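Local atomic coordinates of KLLA0E08119p (Kluyveromyces lactis, PDB entry 3VA7), a protein that probably carboxylates urea to urea-1-carboxylate with ATP, hydrogencarbonate and a biotin cofactor, as the urea carboxylase part of a longer urea-degrading enzyme. Residues I569-K572 and R573-L577. Sequence-based numbering, arbitrary orientation.
Sequences IEVK and RGDIL
Asp575 turns its carboxylate back onto the backbone of Lys572, three residues earlier in the chain. Asp575 OD2 accepts a hydrogen bond from Lys572 N at 2.6 Å. The bond is fairly straight, 157° at the hydrogen. The N-H does not lie in the carboxylate plane; it reaches OD2 from above, 71° out of that plane. With CG anti to its own carbonyl carbon (chi1 -81°), Asp575 holds the carboxylate beside this backbone. The packed side of the turn is made by Val571 and Asp575, both buried. The two side chains lie alongside each other, pointing opposite ways, and Val571 CG1 lies 3.5 Å from Asp575 CB. Asp575 OD2 also comes within 3.4 Å of Val571 CA. Phe541 and Ile547 pack against Val571, and Leu558 touches Asp575.

The turn is a tight connection between two antiparallel sheets of the carboxyltransferase domain, in the range of subdomains A and B. Strand 569-571 lies at the edge of one sheet, next to strand 545-550. Strand 576-582 belongs to the other, between 553-558 and 538-541. Asn559 ties the far end of the turn: its ND2 hydrogen-bonds to Asp575 OD1, and its OD1 takes the N-H of Ile576.

The solvent side is looser. The Lys572 chain bends twice near its tip, which brings the amine round toward the carboxylate. Lys572 NZ still stops 3.8 Å from Asp575 OD1, a long salt bridge. The exposed Arg573 stretches its chain from CG to NE and carries its guanidinium group clear of 569-572.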
loop_
_atom_site.group_PDB
_atom_site.type_symbol
_atom_site.label_atom_id
_atom_site.label_comp_id
_atom_site.label_asym_id
_atom_site.label_seq_id
_atom_site.Cartn_x
_atom_site.Cartn_y
_atom_site.Cartn_z
ATOM N N ILE A 569 -3.669 19.683 25.159
ATOM C CA ILE A 569 -4.074 18.806 26.246
ATOM C C ILE A 569 -3.029 17.778 26.624
ATOM O O ILE A 569 -2.591 17.028 25.772
ATOM C CB ILE A 569 -5.334 18.094 25.858
ATOM C CG1 ILE A 569 -6.385 19.162 25.630
ATOM C CG2 ILE A 569 -5.749 17.058 26.947
ATOM C CD1 ILE A 569 -6.968 19.018 24.319
ATOM N N GLU A 570 -2.667 17.745 27.913
ATOM C CA GLU A 570 -1.749 16.749 28.517
ATOM C C GLU A 570 -2.425 15.393 28.816
ATOM O O GLU A 570 -3.385 15.333 29.561
ATOM C CB GLU A 570 -1.115 17.318 29.800
ATOM C CG GLU A 570 0.204 18.132 29.605
ATOM C CD GLU A 570 0.442 19.187 30.721
ATOM O OE1 GLU A 570 1.592 19.272 31.254
ATOM O OE2 GLU A 570 -0.532 19.933 31.065
ATOM N N VAL A 571 -1.916 14.312 28.224
ATOM C CA VAL A 571 -2.552 12.977 28.294
ATOM C C VAL A 571 -1.689 12.070 29.154
ATOM O O VAL A 571 -0.451 12.145 29.123
ATOM C CB VAL A 571 -2.762 12.338 26.877
ATOM C CG1 VAL A 571 -3.156 10.881 26.984
ATOM C CG2 VAL A 571 -3.813 13.085 26.063
ATOM N N LYS A 572 -2.331 11.205 29.927
ATOM C CA LYS A 572 -1.578 10.528 30.985
ATOM C C LYS A 572 -1.026 9.121 30.677
ATOM O O LYS A 572 0.169 8.875 30.883
ATOM C CB LYS A 572 -2.300 10.608 32.350
ATOM C CG LYS A 572 -1.632 11.603 33.327
ATOM C CD LYS A 572 -2.402 11.839 34.676
ATOM C CE LYS A 572 -3.045 10.571 35.297
ATOM N NZ LYS A 572 -4.451 10.358 34.801
ATOM N N ARG A 573 -1.858 8.205 30.206
ATOM C CA ARG A 573 -1.472 6.782 30.212
ATOM C C ARG A 573 -2.537 6.058 30.961
ATOM O O ARG A 573 -2.728 6.289 32.159
ATOM C CB ARG A 573 -0.125 6.486 30.877
ATOM C CG ARG A 573 0.080 4.990 31.098
ATOM C CD ARG A 573 1.484 4.649 31.535
ATOM N NE ARG A 573 1.666 3.193 31.581
ATOM C CZ ARG A 573 2.667 2.550 32.211
ATOM N NH1 ARG A 573 3.611 3.225 32.890
ATOM N NH2 ARG A 573 2.726 1.212 32.166
ATOM N N GLY A 574 -3.240 5.189 30.246
ATOM C CA GLY A 574 -4.550 4.765 30.684
ATOM C C GLY A 574 -5.606 5.764 30.226
ATOM O O GLY A 574 -6.793 5.508 30.377
ATOM N N ASP A 575 -5.200 6.895 29.649
ATOM C CA ASP A 575 -6.196 7.853 29.187
ATOM C C ASP A 575 -6.963 7.389 27.941
ATOM O O ASP A 575 -6.409 6.837 27.005
ATOM C CB ASP A 575 -5.571 9.210 28.915
ATOM C CG ASP A 575 -5.383 10.051 30.172
ATOM O OD1 ASP A 575 -5.652 9.533 31.312
ATOM O OD2 ASP A 575 -4.958 11.241 29.988
ATOM N N ILE A 576 -8.256 7.611 27.938
ATOM C CA ILE A 576 -8.992 7.423 26.726
ATOM C C ILE A 576 -9.435 8.778 26.175
ATOM O O ILE A 576 -10.269 9.481 26.782
ATOM C CB ILE A 576 -10.165 6.466 26.920
ATOM C CG1 ILE A 576 -9.616 5.066 27.239
ATOM C CG2 ILE A 576 -11.095 6.509 25.695
ATOM C CD1 ILE A 576 -10.535 4.213 28.074
ATOM N N LEU A 577 -8.835 9.122 25.032
ATOM C CA LEU A 577 -9.236 10.260 24.198
ATOM C C LEU A 577 -10.275 9.760 23.255
ATOM O O LEU A 577 -10.143 8.688 22.710
ATOM C CB LEU A 577 -8.036 10.830 23.422
ATOM C CG LEU A 577 -8.232 11.911 22.336
ATOM C CD1 LEU A 577 -8.815 13.206 22.876
ATOM C CD2 LEU A 577 -6.899 12.208 21.621
#